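Local coordinates for protein acetyltransferase (Vibrio fischeri, PDB 3JVN) that probably transfers acyl groups, most likely acetyl from acetyl-coenzyme A, to an acceptor that is not identified, as a member of the GNAT family of acetyltransferases, at residues Tyr14-Leu19 with Val58-Met63; Gly69-His74 with Met111-Glu116; Cys76-Thr81 with Val86-Ile91. All coordinates share one frame; numbering follows the deposited sequence.

Interaction 1: Tyr14-Leu19 with Val58-Met63; sequences YCLNSL and VYVAEM
Leu16 carries this contact from the helix side, fitting its two methyls against two valines on one face of strand 56-62. Its CD2 meets Val60 CG1 at 4.1 Å, and CD1 comes to 4.3 Å from Val58 CG2. Because Val58 and Val60 are two residues apart on the strand, both turn toward the helix, and the forked end of the leucine is shared between them. The side chains of Leu16 and Val60 cross at about a right angle, so the leucine presents one methyl branch rather than lying along the valine.

The conformation of Leu16 explains the reach. CG sits beside the backbone N, opposite the carbonyl carbon (chi1 -62°), and CD1 then continues the extended line away from CA (chi2 -178°), leaving CD2 as the branch for Val60. Even so, the backbones stay well apart, with 9.2 Å between the CA atoms of Leu16 and Val60. No hydrogen bond joins the segments; the buried packing is wholly apolar and modest, 89 Å² in all.

The other side of the helix is quite different. Tyr14 and Asn17 are exposed, and Cys15 and Ser18 partly so, none of them approaching the strand. Leu19, one turn after Cys15, does turn inward, but it packs on Phe70 of the next strand instead of on 58-63.

In the GNAT fold the first long helix lies against the central sheet, and helix 13-30 does so here, with Ile47 of helix 47-52 adding to the cover over Leu16 and Leu51 to that over Val58. Strand 56-62 is bonded to strands 4-7 and 67-79, while Tyr59 and Ala61 on its opposite face pack against helix 105-118.

Interaction 2: Gly69-His74 with Met111-Glu116; sequences GFITGH and MRIEQE. With SO4 (sulfate ion), chain B.
Ile113 lies obliquely across Ile71, and its two branches do separate work. The CG2 methyl meets Ile71 CD1 at 3.7 Å, whereas CD1 passes on to Gly73, 3.6 Å from Gly73 CA and 3.8 Å from Gly73 N. In Ile113, CG1 points opposite the backbone N (chi1 -172°) and the chain stays extended beyond it, which carries CD1 down onto the strand. With no side chain at Gly73, that methyl rests directly on the backbone. Ile71 answers from the strand with an equally extended arm, so the isoleucines meet methyl to methyl.

Helix 105-118 here covers one face of the GNAT sheet, its segment running only 28° from the direction of strand 69-74, with 9.4 Å between the axes. It belongs to the crossover that joins strand 86-96 to its parallel neighbour 124-127. Thr72 faces the other way, toward Tyr50 of helix 47-52.

Arg112 starts toward the sheet, but its chain bends about the CB-CG bond (chi2 69°), and its guanidinium leads away from 69-74 to a sulfate ion, probably from the crystallisation liquor. One edge grips the anion twice: NE bonds O4 at 2.9 Å and NH2 bonds O2 at 2.6 Å, both fairly straight, with the sulfur in the guanidinium plane. Two bonds along one edge restrain how the guanidinium plane is turned toward the ion. Gln115 OE1 sits 3.5 Å above the same plane, over its centre. The sulfate is held further by Arg7 N.

Interaction 3: Cys76-Thr81 with Val86-Ile91; sequences CELIST and VMMATI
Cys76 and Met88 form an antiparallel hydrogen-bonded pair, with Cys76 N bonded to Met88 O at 2.7 Å and Met88 N to Cys76 O at 2.9 Å. Leu78 and Val86 make the next such pair: Leu78 N donates to Val86 O at 3.2 Å, and Val86 N returns to Leu78 O at 3.3 Å. Between them Glu77 and Met87 are a non-hydrogen-bonded pair, with a CA-H contact from Glu77 CA to Val86 O.

On the face shared by Cys76, Leu78, Val86 and Met88, selenomethionine Met88 reaches diagonally over the hairpin. Its chain is extended beyond CG (chi2 -172°), and CE comes 3.5 Å from Leu78 CD2, touching Leu78 CB as well. At the end away from the turn, Cys76 SG comes close to Ala89 CA (3.4 Å) and to Thr90 OG1.

Further out, Phe126 and Glu124 pack on Met88 from strand 124-127. This is the far end of the beta hairpin 67-79/86-96, twisted so that the segments lie at 133°. On its other edge, residues 77-79 pair antiparallel with a strand of the second subunit, continuing the sheet across the interface, where Cys76 packs on Leu78 of that subunit.

All three contacts hang on one sheet. Interactions 1 and 2 have centres 13 Å apart and are joined by probable hydrogen bonds between strands 56-62 and 67-79, Tyr59 O to Ile71 N at 2.8 Å and Ala61 N to Gly69 O at 2.7 Å. Interactions 2 and 3, about 17 Å apart between centres, share strand 67-79; Ile113 CD1 also packs 3.9 Å from Ile91 CG1. Interactions 1 and 3 lie on opposite sides of the chain's centre, 27 Å between centres, without touching. In GNAT enzymes acyl-coenzyme A usually binds where the strands equivalent to 86-96 and 124-127 splay apart; here 86-91 still bonds to 123-126, so any such opening would lie beyond interaction 3.

Interaction 1: Tyr14-Leu19 with Val58-Met63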
loop_
_atom_site.group_PDB
_atom_site.type_symbol
_atom_site.label_atom_id
_atom_site.label_comp_id
_atom_site.label_asym_id
_atom_site.label_seq_id
_atom_site.Cartn_x
_atom_site.Cartn_y
_atom_site.Cartn_z
ATOM N N TYR A 14 28.942 -8.816 10.803
ATOM C CA TYR A 14 29.425 -10.169 11.038
ATOM C C TYR A 14 28.367 -10.984 11.806
ATOM O O TYR A 14 28.009 -12.089 11.397
ATOM C CB TYR A 14 30.753 -10.116 11.811
ATOM C CG TYR A 14 31.521 -11.417 11.792
ATOM C CD1 TYR A 14 32.397 -11.727 10.744
ATOM C CD2 TYR A 14 31.328 -12.367 12.791
ATOM C CE1 TYR A 14 33.060 -12.959 10.695
ATOM C CE2 TYR A 14 31.971 -13.598 12.749
ATOM C CZ TYR A 14 32.835 -13.891 11.702
ATOM O OH TYR A 14 33.440 -15.126 11.667
ATOM N N CYS A 15 27.859 -10.422 12.903
ATOM C CA CYS A 15 26.834 -11.074 13.726
ATOM C C CYS A 15 25.575 -11.299 12.908
ATOM O O CYS A 15 24.982 -12.383 12.911
ATOM C CB CYS A 15 26.466 -10.195 14.920
ATOM S SG CYS A 15 27.885 -9.473 15.753
ATOM N N LEU A 16 25.166 -10.247 12.210
ATOM C CA LEU A 16 23.972 -10.305 11.396
ATOM C C LEU A 16 23.981 -11.445 10.378
ATOM O O LEU A 16 22.958 -12.092 10.192
ATOM C CB LEU A 16 23.740 -8.933 10.746
ATOM C CG LEU A 16 23.510 -7.854 11.825
ATOM C CD1 LEU A 16 23.226 -6.494 11.204
ATOM C CD2 LEU A 16 22.332 -8.278 12.713
ATOM N N ASN A 17 25.118 -11.705 9.732
ATOM C CA ASN A 17 25.198 -12.812 8.769
ATOM C C ASN A 17 24.720 -14.112 9.422
ATOM O O ASN A 17 23.952 -14.871 8.825
ATOM C CB ASN A 17 26.628 -13.004 8.253
ATOM C CG ASN A 17 27.008 -11.982 7.199
ATOM O OD1 ASN A 17 26.143 -11.439 6.512
ATOM N ND2 ASN A 17 28.300 -11.734 7.048
ATOM N N SER A 18 25.168 -14.338 10.655
ATOM C CA SER A 18 24.819 -15.518 11.446
ATOM C C SER A 18 23.360 -15.559 11.882
ATOM O O SER A 18 22.719 -16.591 11.775
ATOM C CB SER A 18 25.722 -15.593 12.681
ATOM O OG SER A 18 25.271 -16.589 13.571
ATOM N N LEU A 19 22.841 -14.449 12.391
ATOM C CA LEU A 19 21.446 -14.402 12.828
ATOM C C LEU A 19 20.527 -14.410 11.606
ATOM O O LEU A 19 19.403 -14.910 11.664
ATOM C CB LEU A 19 21.174 -13.145 13.669
ATOM C CG LEU A 19 21.992 -12.936 14.948
ATOM C CD1 LEU A 19 21.803 -11.513 15.472
ATOM C CD2 LEU A 19 21.587 -13.949 15.985
ATOM N N VAL A 58 17.681 -0.959 10.180
ATOM C CA VAL A 58 18.002 -2.206 10.839
ATOM C C VAL A 58 18.315 -1.928 12.298
ATOM O O VAL A 58 19.293 -1.267 12.613
ATOM C CB VAL A 58 19.187 -2.944 10.152
ATOM C CG1 VAL A 58 20.317 -1.975 9.864
ATOM C CG2 VAL A 58 19.662 -4.065 11.036
ATOM N N TYR A 59 17.456 -2.403 13.192
ATOM C CA TYR A 59 17.703 -2.208 14.609
ATOM C C TYR A 59 18.030 -3.542 15.248
ATOM O O TYR A 59 17.556 -4.586 14.797
ATOM C CB TYR A 59 16.488 -1.581 15.278
ATOM C CG TYR A 59 16.161 -0.229 14.715
ATOM C CD1 TYR A 59 16.910 0.900 15.069
ATOM C CD2 TYR A 59 15.105 -0.068 13.830
ATOM C CE1 TYR A 59 16.607 2.153 14.546
ATOM C CE2 TYR A 59 14.797 1.175 13.309
ATOM C CZ TYR A 59 15.539 2.279 13.669
ATOM O OH TYR A 59 15.204 3.514 13.166
ATOM N N VAL A 60 18.861 -3.501 16.286
ATOM C CA VAL A 60 19.258 -4.706 17.006
ATOM C C VAL A 60 18.994 -4.588 18.509
ATOM O O VAL A 60 18.957 -3.487 19.065
ATOM C CB VAL A 60 20.776 -5.030 16.790
ATOM C CG1 VAL A 60 21.017 -5.507 15.359
ATOM C CG2 VAL A 60 21.628 -3.799 17.098
ATOM N N ALA A 61 18.793 -5.737 19.150
ATOM C CA ALA A 61 18.566 -5.816 20.588
ATOM C C ALA A 61 19.866 -6.365 21.187
ATOM O O ALA A 61 20.266 -7.490 20.880
ATOM C CB ALA A 61 17.406 -6.756 20.888
ATOM N N GLU A 62 20.531 -5.568 22.020
ATOM C CA GLU A 62 21.791 -5.982 22.637
ATOM C C GLU A 62 21.562 -6.221 24.124
ATOM O O GLU A 62 21.130 -5.322 24.846
ATOM C CB GLU A 62 22.859 -4.890 22.431
ATOM C CG GLU A 62 24.249 -5.396 22.005
ATOM C CD GLU A 62 25.207 -4.266 21.627
ATOM O OE1 GLU A 62 26.316 -4.561 21.127
ATOM O OE2 GLU A 62 24.859 -3.082 21.831
HETATM N N MSE A 63 21.839 -7.437 24.580
HETATM C CA MSE A 63 21.654 -7.763 25.986
HETATM C C MSE A 63 22.853 -7.286 26.802
HETATM O O MSE A 63 22.813 -6.214 27.411
HETATM C CB MSE A 63 21.459 -9.270 26.170
HETATM C CG MSE A 63 21.180 -9.686 27.611
HETATM SE SE MSE A 63 19.691 -8.719 28.402
HETATM C CE MSE A 63 18.275 -10.018 28.119
#

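Interaction 2: Gly69-His74 with Met111-Glu116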
loop_
_atom_site.group_PDB
_atom_site.type_symbol
_atom_site.label_atom_id
_atom_site.label_comp_id
_atom_site.label_asym_id
_atom_site.label_seq_id
_atom_site.Cartn_x
_atom_site.Cartn_y
_atom_site.Cartn_z
ATOM N N GLY A 69 19.032 -10.110 18.882
ATOM C CA GLY A 69 17.895 -9.891 18.010
ATOM C C GLY A 69 18.038 -8.687 17.102
ATOM O O GLY A 69 18.857 -7.806 17.341
ATOM N N PHE A 70 17.240 -8.659 16.041
ATOM C CA PHE A 70 17.256 -7.550 15.100
ATOM C C PHE A 70 15.927 -7.512 14.340
ATOM O O PHE A 70 15.151 -8.470 14.356
ATOM C CB PHE A 70 18.427 -7.685 14.108
ATOM C CG PHE A 70 18.261 -8.804 13.120
ATOM C CD1 PHE A 70 18.523 -10.127 13.484
ATOM C CD2 PHE A 70 17.770 -8.547 11.845
ATOM C CE1 PHE A 70 18.286 -11.176 12.588
ATOM C CE2 PHE A 70 17.530 -9.582 10.949
ATOM C CZ PHE A 70 17.787 -10.896 11.319
ATOM N N ILE A 71 15.665 -6.384 13.697
ATOM C CA ILE A 71 14.455 -6.209 12.912
ATOM C C ILE A 71 14.919 -5.411 11.707
ATOM O O ILE A 71 15.872 -4.637 11.806
ATOM C CB ILE A 71 13.331 -5.460 13.710
ATOM C CG1 ILE A 71 12.050 -5.395 12.852
ATOM C CG2 ILE A 71 13.816 -4.092 14.156
ATOM C CD1 ILE A 71 10.833 -4.891 13.598
ATOM N N THR A 72 14.254 -5.612 10.572
ATOM C CA THR A 72 14.642 -4.948 9.336
ATOM C C THR A 72 13.450 -4.368 8.581
ATOM O O THR A 72 12.439 -5.048 8.422
ATOM C CB THR A 72 15.442 -5.953 8.433
ATOM O OG1 THR A 72 16.490 -5.264 7.734
ATOM C CG2 THR A 72 14.530 -6.623 7.434
ATOM N N GLY A 73 13.569 -3.123 8.112
ATOM C CA GLY A 73 12.476 -2.497 7.379
ATOM C C GLY A 73 12.953 -1.447 6.384
ATOM O O GLY A 73 14.065 -0.932 6.528
ATOM N N HIS A 74 12.143 -1.128 5.369
ATOM C CA HIS A 74 12.541 -0.114 4.383
ATOM C C HIS A 74 11.421 0.832 3.955
ATOM O O HIS A 74 10.265 0.437 3.900
ATOM C CB HIS A 74 13.144 -0.772 3.125
ATOM C CG HIS A 74 12.144 -1.444 2.225
ATOM N ND1 HIS A 74 11.571 -2.663 2.521
ATOM C CD2 HIS A 74 11.665 -1.093 1.007
ATOM C CE1 HIS A 74 10.787 -3.035 1.525
ATOM N NE2 HIS A 74 10.825 -2.102 0.591
HETATM N N MSE A 111 8.575 -1.710 18.224
HETATM C CA MSE A 111 8.326 -0.413 18.841
HETATM C C MSE A 111 9.294 0.629 18.296
HETATM O O MSE A 111 8.925 1.781 18.043
HETATM C CB MSE A 111 8.500 -0.519 20.360
HETATM C CG MSE A 111 7.366 0.102 21.175
HETATM SE SE MSE A 111 5.676 -0.860 20.990
HETATM C CE MSE A 111 4.915 0.131 19.504
ATOM N N ARG A 112 10.545 0.214 18.132
ATOM C CA ARG A 112 11.577 1.100 17.626
ATOM C C ARG A 112 11.322 1.463 16.158
ATOM O O ARG A 112 11.222 2.641 15.813
ATOM C CB ARG A 112 12.950 0.434 17.761
ATOM C CG ARG A 112 14.109 1.319 17.328
ATOM C CD ARG A 112 14.317 2.485 18.294
ATOM N NE ARG A 112 15.291 3.461 17.805
ATOM C CZ ARG A 112 15.144 4.165 16.681
ATOM N NH1 ARG A 112 14.062 4.007 15.920
ATOM N NH2 ARG A 112 16.079 5.031 16.318
ATOM N N ILE A 113 11.202 0.457 15.295
ATOM C CA ILE A 113 10.987 0.738 13.885
ATOM C C ILE A 113 9.776 1.639 13.619
ATOM O O ILE A 113 9.811 2.475 12.705
ATOM C CB ILE A 113 10.885 -0.569 13.045
ATOM C CG1 ILE A 113 10.860 -0.204 11.552
ATOM C CG2 ILE A 113 9.664 -1.385 13.446
ATOM C CD1 ILE A 113 11.249 -1.345 10.610
ATOM N N GLU A 114 8.716 1.482 14.414
ATOM C CA GLU A 114 7.515 2.303 14.255
ATOM C C GLU A 114 7.797 3.740 14.700
ATOM O O GLU A 114 7.189 4.682 14.205
ATOM C CB GLU A 114 6.360 1.740 15.085
ATOM C CG GLU A 114 5.914 0.331 14.721
ATOM C CD GLU A 114 4.799 -0.176 15.634
ATOM O OE1 GLU A 114 4.419 -1.363 15.527
ATOM O OE2 GLU A 114 4.306 0.616 16.464
ATOM N N GLN A 115 8.719 3.908 15.638
ATOM C CA GLN A 115 9.051 5.242 16.101
ATOM C C GLN A 115 9.571 6.046 14.919
ATOM O O GLN A 115 9.057 7.122 14.621
ATOM C CB GLN A 115 10.112 5.166 17.188
ATOM C CG GLN A 115 10.419 6.484 17.862
ATOM C CD GLN A 115 11.632 6.372 18.770
ATOM O OE1 GLN A 115 12.764 6.277 18.294
ATOM N NE2 GLN A 115 11.401 6.364 20.082
ATOM N N GLU A 116 10.594 5.517 14.250
ATOM C CA GLU A 116 11.185 6.176 13.087
ATOM C C GLU A 116 10.179 6.292 11.947
ATOM O O GLU A 116 10.156 7.284 11.215
ATOM C CB GLU A 116 12.411 5.403 12.615
ATOM C CG GLU A 116 13.694 5.841 13.297
ATOM C CD GLU A 116 14.281 7.095 12.681
ATOM O OE1 GLU A 116 14.818 7.009 11.557
ATOM O OE2 GLU A 116 14.192 8.168 13.313
HETATM S S SO4 B . 18.981 4.571 18.324
HETATM O O1 SO4 B . 20.128 3.970 17.606
HETATM O O2 SO4 B . 18.339 5.577 17.461
HETATM O O3 SO4 B . 19.473 5.237 19.546
HETATM O O4 SO4 B . 18.006 3.518 18.692
#

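Interaction 3: Cys76-Thr81 with Val86-Ile91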
loop_
_atom_site.group_PDB
_atom_site.type_symbol
_atom_site.label_atom_id
_atom_site.label_comp_id
_atom_site.label_asym_id
_atom_site.label_seq_id
_atom_site.Cartn_x
_atom_site.Cartn_y
_atom_site.Cartn_z
ATOM N N CYS A 76 9.258 3.078 1.335
ATOM C CA CYS A 76 8.863 2.886 -0.053
ATOM C C CYS A 76 7.842 3.935 -0.433
ATOM O O CYS A 76 7.257 4.600 0.424
ATOM C CB CYS A 76 8.312 1.482 -0.303
ATOM S SG CYS A 76 7.664 0.628 1.135
ATOM N N GLU A 77 7.643 4.101 -1.731
ATOM C CA GLU A 77 6.718 5.107 -2.212
ATOM C C GLU A 77 5.747 4.588 -3.241
ATOM O O GLU A 77 6.142 3.982 -4.241
ATOM C CB GLU A 77 7.486 6.266 -2.844
ATOM C CG GLU A 77 8.092 7.269 -1.897
ATOM C CD GLU A 77 8.763 8.388 -2.666
ATOM O OE1 GLU A 77 8.776 9.539 -2.175
ATOM O OE2 GLU A 77 9.269 8.094 -3.772
ATOM N N LEU A 78 4.471 4.839 -2.982
ATOM C CA LEU A 78 3.419 4.465 -3.900
ATOM C C LEU A 78 3.423 5.598 -4.928
ATOM O O LEU A 78 3.013 6.726 -4.645
ATOM C CB LEU A 78 2.085 4.406 -3.171
ATOM C CG LEU A 78 0.866 4.144 -4.050
ATOM C CD1 LEU A 78 0.910 2.712 -4.560
ATOM C CD2 LEU A 78 -0.399 4.382 -3.239
ATOM N N ILE A 79 3.932 5.291 -6.112
ATOM C CA ILE A 79 4.039 6.253 -7.197
ATOM C C ILE A 79 2.934 6.065 -8.228
ATOM O O ILE A 79 2.621 4.938 -8.648
ATOM C CB ILE A 79 5.418 6.128 -7.875
ATOM C CG1 ILE A 79 6.493 6.640 -6.908
ATOM C CG2 ILE A 79 5.430 6.864 -9.196
ATOM C CD1 ILE A 79 7.922 6.484 -7.427
ATOM N N SER A 80 2.336 7.178 -8.631
ATOM C CA SER A 80 1.285 7.140 -9.626
ATOM C C SER A 80 1.563 8.199 -10.682
ATOM O O SER A 80 2.563 8.925 -10.624
ATOM C CB SER A 80 -0.072 7.398 -8.987
ATOM O OG SER A 80 -0.121 8.655 -8.342
ATOM N N THR A 81 0.682 8.268 -11.666
ATOM C CA THR A 81 0.826 9.238 -12.730
ATOM C C THR A 81 -0.190 10.365 -12.548
ATOM O O THR A 81 -0.291 11.261 -13.388
ATOM C CB THR A 81 0.588 8.579 -14.090
ATOM O OG1 THR A 81 -0.731 8.025 -14.119
ATOM C CG2 THR A 81 1.592 7.478 -14.329
ATOM N N VAL A 86 3.105 8.839 -2.143
ATOM C CA VAL A 86 2.625 8.649 -0.776
ATOM C C VAL A 86 3.711 7.897 -0.038
ATOM O O VAL A 86 4.186 6.871 -0.512
ATOM C CB VAL A 86 1.342 7.787 -0.748
ATOM C CG1 VAL A 86 0.734 7.788 0.648
ATOM C CG2 VAL A 86 0.352 8.284 -1.773
HETATM N N MSE A 87 4.110 8.392 1.121
HETATM C CA MSE A 87 5.157 7.712 1.856
HETATM C C MSE A 87 4.640 6.488 2.602
HETATM O O MSE A 87 3.706 6.572 3.401
HETATM C CB MSE A 87 5.826 8.662 2.846
HETATM C CG MSE A 87 6.913 7.993 3.710
HETATM SE SE MSE A 87 8.536 7.505 2.745
HETATM C CE MSE A 87 9.820 8.380 3.895
HETATM N N MSE A 88 5.258 5.346 2.332
HETATM C CA MSE A 88 4.885 4.104 2.991
HETATM C C MSE A 88 6.153 3.358 3.336
HETATM O O MSE A 88 7.254 3.786 2.986
HETATM C CB MSE A 88 4.022 3.241 2.073
HETATM C CG MSE A 88 2.816 3.942 1.497
HETATM SE SE MSE A 88 1.687 2.684 0.575
HETATM C CE MSE A 88 0.201 3.854 0.183
ATOM N N ALA A 89 5.997 2.236 4.019
ATOM C CA ALA A 89 7.146 1.444 4.401
ATOM C C ALA A 89 6.806 -0.032 4.501
ATOM O O ALA A 89 5.642 -0.427 4.414
ATOM C CB ALA A 89 7.731 1.943 5.740
ATOM N N THR A 90 7.840 -0.842 4.707
ATOM C CA THR A 90 7.682 -2.289 4.819
ATOM C C THR A 90 8.616 -2.867 5.888
ATOM O O THR A 90 9.803 -2.548 5.926
ATOM C CB THR A 90 8.007 -2.994 3.468
ATOM O OG1 THR A 90 7.342 -2.314 2.397
ATOM C CG2 THR A 90 7.545 -4.444 3.493
ATOM N N ILE A 91 8.068 -3.707 6.757
ATOM C CA ILE A 91 8.866 -4.374 7.777
ATOM C C ILE A 91 9.144 -5.722 7.129
ATOM O O ILE A 91 8.222 -6.484 6.827
ATOM C CB ILE A 91 8.083 -4.539 9.110
ATOM C CG1 ILE A 91 7.929 -3.171 9.777
ATOM C CG2 ILE A 91 8.828 -5.461 10.053
ATOM C CD1 ILE A 91 6.982 -3.142 10.946
#